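Local coordinates for 2-dehydropantoate 2-reductase (Porphyromonas gingivalis, PDB 2QYT), which probably catalyses the NADPH-dependent reduction of ketopantoate (2-dehydropantoate) to (R)-pantoate in pantothenate biosynthesis, at residues S206-A211 / K217-I222; A213-P218 / K305-E310. All coordinates share one frame; numbering follows the deposited sequence.

Interaction 1 (S206-A211 / K217-I222); sequences SVTATA and KPIGSI
T208 and A211, one turn apart on helix 194-215, meet I219 and I222, one turn apart on helix 219-225, in the all-helical C-terminal part of the reductase. The two helices follow each other across a short connection. CA of T208 lies 7.0 Å from CA of I219, and CA of A211 lies 7.6 Å from CA of I222, so over these few residues both segments advance in the same sense. No hydrogen bond crosses between them, and the contact is a thin apolar one.

I219 reaches it with its far end. CG1 stands anti to the backbone N (chi1 -175°), and the bend at chi2 (80°) carries CD1 to the fork of T208, where CD1 sits 4.3 Å from both CG2 and OG1 of that threonine. The T208 hydroxyl is engaged outside the contact: OG1 is hydrogen-bonded to M204 O, a turn earlier in the helix, and to Q260 OE1. Q260 also touches I219, so helix 252-262 borders both members of this pair.

At the other pair, I222 sets off toward helix 194-215 and meets A211 with two branches. CG2 comes up alongside the alanine methyl, 4.4 Å from A211 CB. Both residues also pack on helix 227-244, A211 on L233 and I222 on L230, so this end of the contact is the buried one.

Within the segments, A211 N donates to V207 O at 2.8 Å, while P218 O accepts S221 N at 3.0 Å and I222 N weakly. The second branch of I222 ends near a main-chain oxygen instead of a side chain: CD1 lies 4.2 Å from A211 O.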
loop_
_atom_site.group_PDB
_atom_site.type_symbol
_atom_site.label_atom_id
_atom_site.label_comp_id
_atom_site.label_asym_id
_atom_site.label_seq_id
_atom_site.Cartn_x
_atom_site.Cartn_y
_atom_site.Cartn_z
ATOM N N SER A 206 -12.724 -1.582 -2.174
ATOM C CA SER A 206 -13.919 -0.980 -1.592
ATOM C C SER A 206 -15.132 -1.863 -1.946
ATOM O O SER A 206 -15.747 -2.465 -1.067
ATOM C CB SER A 206 -14.074 0.465 -2.087
ATOM O OG SER A 206 -15.219 1.100 -1.555
ATOM N N VAL A 207 -15.441 -2.005 -3.230
ATOM C CA VAL A 207 -16.644 -2.783 -3.611
ATOM C C VAL A 207 -16.597 -4.192 -3.013
ATOM O O VAL A 207 -17.547 -4.605 -2.356
ATOM C CB VAL A 207 -16.935 -2.820 -5.136
ATOM C CG1 VAL A 207 -17.066 -1.398 -5.716
ATOM C CG2 VAL A 207 -15.890 -3.617 -5.873
ATOM N N THR A 208 -15.470 -4.882 -3.196
ATOM C CA THR A 208 -15.288 -6.271 -2.747
ATOM C C THR A 208 -15.420 -6.413 -1.233
ATOM O O THR A 208 -16.152 -7.283 -0.752
ATOM C CB THR A 208 -13.931 -6.859 -3.205
ATOM O OG1 THR A 208 -13.835 -6.794 -4.633
ATOM C CG2 THR A 208 -13.779 -8.302 -2.744
ATOM N N ALA A 209 -14.724 -5.551 -0.492
ATOM C CA ALA A 209 -14.819 -5.553 0.968
ATOM C C ALA A 209 -16.249 -5.276 1.423
ATOM O O ALA A 209 -16.819 -6.067 2.169
ATOM C CB ALA A 209 -13.831 -4.570 1.601
ATOM N N THR A 210 -16.854 -4.188 0.958
ATOM C CA THR A 210 -18.211 -3.885 1.432
ATOM C C THR A 210 -19.240 -4.969 1.057
ATOM O O THR A 210 -20.008 -5.396 1.908
ATOM C CB THR A 210 -18.707 -2.404 1.174
ATOM O OG1 THR A 210 -20.067 -2.405 0.696
ATOM C CG2 THR A 210 -17.828 -1.659 0.210
ATOM N N ALA A 211 -19.208 -5.426 -0.194
ATOM C CA ALA A 211 -20.133 -6.453 -0.700
ATOM C C ALA A 211 -20.040 -7.804 0.015
ATOM O O ALA A 211 -21.073 -8.358 0.397
ATOM C CB ALA A 211 -19.992 -6.627 -2.220
ATOM N N LYS A 217 -20.651 -13.396 2.355
ATOM C CA LYS A 217 -20.527 -14.375 1.274
ATOM C C LYS A 217 -19.219 -14.163 0.511
ATOM O O LYS A 217 -18.691 -13.049 0.517
ATOM C CB LYS A 217 -21.716 -14.214 0.323
ATOM C CG LYS A 217 -22.214 -15.505 -0.312
ATOM C CD LYS A 217 -23.719 -15.476 -0.557
ATOM C CE LYS A 217 -24.106 -14.653 -1.784
ATOM N NZ LYS A 217 -25.578 -14.719 -2.036
ATOM N N PRO A 218 -18.670 -15.224 -0.127
ATOM C CA PRO A 218 -17.496 -14.979 -0.984
ATOM C C PRO A 218 -17.910 -14.313 -2.302
ATOM O O PRO A 218 -19.078 -14.395 -2.693
ATOM C CB PRO A 218 -16.916 -16.381 -1.230
ATOM C CG PRO A 218 -17.735 -17.327 -0.361
ATOM C CD PRO A 218 -19.036 -16.654 -0.099
ATOM N N ILE A 219 -16.953 -13.659 -2.961
ATOM C CA ILE A 219 -17.211 -12.821 -4.149
ATOM C C ILE A 219 -17.830 -13.578 -5.341
ATOM O O ILE A 219 -18.707 -13.048 -6.034
ATOM C CB ILE A 219 -15.933 -12.056 -4.589
ATOM C CG1 ILE A 219 -16.221 -11.093 -5.748
ATOM C CG2 ILE A 219 -14.800 -13.034 -4.957
ATOM C CD1 ILE A 219 -16.847 -9.782 -5.340
ATOM N N GLY A 220 -17.373 -14.811 -5.565
ATOM C CA GLY A 220 -17.885 -15.646 -6.648
ATOM C C GLY A 220 -19.325 -16.054 -6.438
ATOM O O GLY A 220 -20.006 -16.444 -7.387
ATOM N N SER A 221 -19.781 -15.981 -5.190
ATOM C CA SER A 221 -21.171 -16.254 -4.842
ATOM C C SER A 221 -21.973 -14.957 -4.909
ATOM O O SER A 221 -23.199 -14.968 -5.029
ATOM C CB SER A 221 -21.259 -16.876 -3.446
ATOM O OG SER A 221 -22.557 -17.382 -3.179
ATOM N N ILE A 222 -21.254 -13.844 -4.827
ATOM C CA ILE A 222 -21.811 -12.503 -4.995
ATOM C C ILE A 222 -22.064 -12.243 -6.485
ATOM O O ILE A 222 -23.077 -11.651 -6.847
ATOM C CB ILE A 222 -20.853 -11.415 -4.378
ATOM C CG1 ILE A 222 -20.760 -11.562 -2.859
ATOM C CG2 ILE A 222 -21.293 -10.011 -4.721
ATOM C CD1 ILE A 222 -22.089 -11.529 -2.166
#

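Interaction 2 (A213-P218 / K305-E310); sequences AYFDKP and KRMYRE. With SO4 (sulfate ion), chain D.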
loop_
_atom_site.group_PDB
_atom_site.type_symbol
_atom_site.label_atom_id
_atom_site.label_comp_id
_atom_site.label_asym_id
_atom_site.label_seq_id
_atom_site.Cartn_x
_atom_site.Cartn_y
_atom_site.Cartn_z
ATOM N N ALA A 213 -18.782 -8.217 2.949
ATOM C CA ALA A 213 -19.011 -7.951 4.369
ATOM C C ALA A 213 -20.494 -7.783 4.705
ATOM O O ALA A 213 -20.952 -8.221 5.765
ATOM C CB ALA A 213 -18.208 -6.738 4.832
ATOM N N TYR A 214 -21.243 -7.143 3.813
ATOM C CA TYR A 214 -22.679 -7.027 3.987
ATOM C C TYR A 214 -23.357 -8.362 3.678
ATOM O O TYR A 214 -24.179 -8.836 4.468
ATOM C CB TYR A 214 -23.233 -5.880 3.132
ATOM C CG TYR A 214 -24.755 -5.818 2.957
ATOM C CD1 TYR A 214 -25.429 -6.762 2.176
ATOM C CD2 TYR A 214 -25.506 -4.786 3.526
ATOM C CE1 TYR A 214 -26.812 -6.704 1.995
ATOM C CE2 TYR A 214 -26.894 -4.719 3.349
ATOM C CZ TYR A 214 -27.535 -5.687 2.579
ATOM O OH TYR A 214 -28.896 -5.652 2.383
ATOM N N PHE A 215 -23.014 -8.981 2.549
ATOM C CA PHE A 215 -23.674 -10.242 2.160
ATOM C C PHE A 215 -23.205 -11.482 2.937
ATOM O O PHE A 215 -23.859 -12.525 2.872
ATOM C CB PHE A 215 -23.563 -10.504 0.649
ATOM C CG PHE A 215 -24.457 -9.628 -0.205
ATOM C CD1 PHE A 215 -25.826 -9.555 0.032
ATOM C CD2 PHE A 215 -23.928 -8.914 -1.272
ATOM C CE1 PHE A 215 -26.638 -8.761 -0.758
ATOM C CE2 PHE A 215 -24.732 -8.127 -2.071
ATOM C CZ PHE A 215 -26.088 -8.042 -1.810
ATOM N N ASP A 216 -22.076 -11.364 3.647
ATOM C CA ASP A 216 -21.504 -12.469 4.436
ATOM C C ASP A 216 -21.217 -13.680 3.528
ATOM O O ASP A 216 -21.498 -14.831 3.880
ATOM C CB ASP A 216 -22.444 -12.815 5.612
ATOM C CG ASP A 216 -21.955 -13.983 6.458
ATOM O OD1 ASP A 216 -22.764 -14.917 6.664
ATOM O OD2 ASP A 216 -20.789 -13.971 6.918
ATOM N N LYS A 217 -20.651 -13.396 2.355
ATOM C CA LYS A 217 -20.527 -14.375 1.274
ATOM C C LYS A 217 -19.219 -14.163 0.511
ATOM O O LYS A 217 -18.691 -13.049 0.517
ATOM C CB LYS A 217 -21.716 -14.214 0.323
ATOM C CG LYS A 217 -22.214 -15.505 -0.312
ATOM C CD LYS A 217 -23.719 -15.476 -0.557
ATOM C CE LYS A 217 -24.106 -14.653 -1.784
ATOM N NZ LYS A 217 -25.578 -14.719 -2.036
ATOM N N PRO A 218 -18.670 -15.224 -0.127
ATOM C CA PRO A 218 -17.496 -14.979 -0.984
ATOM C C PRO A 218 -17.910 -14.313 -2.302
ATOM O O PRO A 218 -19.078 -14.395 -2.693
ATOM C CB PRO A 218 -16.916 -16.381 -1.230
ATOM C CG PRO A 218 -17.735 -17.327 -0.361
ATOM C CD PRO A 218 -19.036 -16.654 -0.099
ATOM N N LYS A 305 -24.767 3.463 0.918
ATOM C CA LYS A 305 -25.388 3.979 2.146
ATOM C C LYS A 305 -26.207 2.921 2.884
ATOM O O LYS A 305 -26.143 2.835 4.104
ATOM C CB LYS A 305 -26.231 5.223 1.862
ATOM C CG LYS A 305 -25.426 6.431 1.402
ATOM C CD LYS A 305 -26.174 7.733 1.661
ATOM C CE LYS A 305 -27.126 8.114 0.531
ATOM N NZ LYS A 305 -28.397 7.333 0.521
ATOM N N ARG A 306 -26.966 2.118 2.139
ATOM C CA ARG A 306 -27.688 0.970 2.695
ATOM C C ARG A 306 -26.683 0.007 3.335
ATOM O O ARG A 306 -26.886 -0.453 4.453
ATOM C CB ARG A 306 -28.499 0.247 1.600
ATOM C CG ARG A 306 -29.598 -0.688 2.115
ATOM C CD ARG A 306 -29.548 -2.097 1.479
ATOM N NE ARG A 306 -30.171 -2.204 0.148
ATOM C CZ ARG A 306 -30.343 -3.347 -0.531
ATOM N NH1 ARG A 306 -29.951 -4.515 -0.025
ATOM N NH2 ARG A 306 -30.914 -3.328 -1.732
HETATM N N MSE A 307 -25.592 -0.259 2.621
HETATM C CA MSE A 307 -24.557 -1.221 3.036
HETATM C C MSE A 307 -23.759 -0.765 4.277
HETATM O O MSE A 307 -23.563 -1.542 5.220
HETATM C CB MSE A 307 -23.617 -1.506 1.848
HETATM C CG MSE A 307 -23.335 -2.987 1.556
HETATM SE SE MSE A 307 -23.737 -3.523 -0.301
HETATM C CE MSE A 307 -23.320 -5.406 -0.266
ATOM N N TYR A 308 -23.310 0.491 4.269
ATOM C CA TYR A 308 -22.535 1.069 5.373
ATOM C C TYR A 308 -23.353 1.114 6.656
ATOM O O TYR A 308 -23.012 0.465 7.645
ATOM C CB TYR A 308 -22.034 2.483 5.010
ATOM C CG TYR A 308 -21.366 3.215 6.159
ATOM C CD1 TYR A 308 -20.028 2.971 6.479
ATOM C CD2 TYR A 308 -22.071 4.143 6.934
ATOM C CE1 TYR A 308 -19.415 3.623 7.538
ATOM C CE2 TYR A 308 -21.458 4.805 7.995
ATOM C CZ TYR A 308 -20.130 4.540 8.287
ATOM O OH TYR A 308 -19.507 5.188 9.330
ATOM N N ARG A 309 -24.441 1.881 6.602
ATOM C CA ARG A 309 -25.329 2.132 7.730
ATOM C C ARG A 309 -25.857 0.846 8.374
ATOM O O ARG A 309 -25.837 0.712 9.604
ATOM C CB ARG A 309 -26.492 3.026 7.268
ATOM C CG ARG A 309 -27.508 3.415 8.340
ATOM C CD ARG A 309 -28.341 4.609 7.885
ATOM N NE ARG A 309 -29.215 5.115 8.945
ATOM C CZ ARG A 309 -29.666 6.366 9.021
ATOM N NH1 ARG A 309 -29.325 7.268 8.106
ATOM N NH2 ARG A 309 -30.458 6.724 10.025
ATOM N N GLU A 310 -26.304 -0.095 7.540
ATOM C CA GLU A 310 -27.049 -1.269 8.014
ATOM C C GLU A 310 -26.196 -2.519 8.332
ATOM O O GLU A 310 -26.738 -3.619 8.545
ATOM C CB GLU A 310 -28.232 -1.573 7.083
ATOM C CG GLU A 310 -29.358 -0.521 7.172
ATOM C CD GLU A 310 -30.300 -0.519 5.968
ATOM O OE1 GLU A 310 -31.129 0.417 5.872
ATOM O OE2 GLU A 310 -30.216 -1.443 5.120
HETATM S S SO4 D . -16.314 5.032 9.462
HETATM O O1 SO4 D . -16.898 5.028 8.124
HETATM O O2 SO4 D . -16.758 3.864 10.234
HETATM O O3 SO4 D . -14.843 5.017 9.340
HETATM O O4 SO4 D . -16.789 6.237 10.138
#
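R306 meets Y214 through a single hydrogen bond: NH1 donates to Y214 OH at 2.9 Å with an N-H...O angle of 148°. The phenol oxygen lies at the edge of the guanidinium and in its plane, whereas the tyrosine ring itself is turned well away from that plane. The arginine gets there by bending at chi2 and chi3, which swings its end round to the ring, and CD passes 3.7 Å from the same Y214 OH.

M307, present as selenomethionine, comes next and crosses Y214 at about a right angle. Its SE stands over one face of the tyrosine ring, 4.5 Å from the centroid and 25° off the ring normal, a Met-aromatic contact. The Y214 ring is available for both neighbours because its CG is anti to the backbone N (chi1 167°), which extends it toward helix 302-309. Packing is tight at the root of the ring, where M307 CG is 3.3 Å from Y214 CB. The M307 side chain bends at chi2, and CE rests in the angle where two aromatic side chains meet, 3.5 Å from Y214 CD1 and 3.6 Å from F215 CE2. These rings also touch each other, Y214 CD1 lying over one face of F215 toward its rim, and F215 stacks with H226. Helix 302-309 is thus joined to the last turn of helix 194-215, just before D216 leaves it with a positive phi.

Y308 sets off from the backbone away from 213-218. Its OH makes a weak hydrogen bond of 2.9 Å to O1 of a sulfate ion, probably from the crystallisation liquor, which approaches at the ring edge and is also bonded by T285 OG1. E310 N donates to R306 O at 3.2 Å.

Overall arrangement
From the N terminus the chain first passes through the dinucleotide-fold part, then enters the helical part on helix 194-215, which both contacts use. Interaction 1 closes a short loop, bringing the start of helix 219-225 alongside 206-211. Interaction 2 opens at 213-218, inside that loop, and closes only at 305-310, after a span of 86 residues rich in helix. The two therefore cross instead of nesting, and they share K217 and P218. They also touch: I222 CD1 lies 3.3 Å from F215 CD2, and A211 CA lies 3.4 Å from M307 CE. Together they tie helices 219-225 and 302-309 to the C-terminal half of helix 194-215.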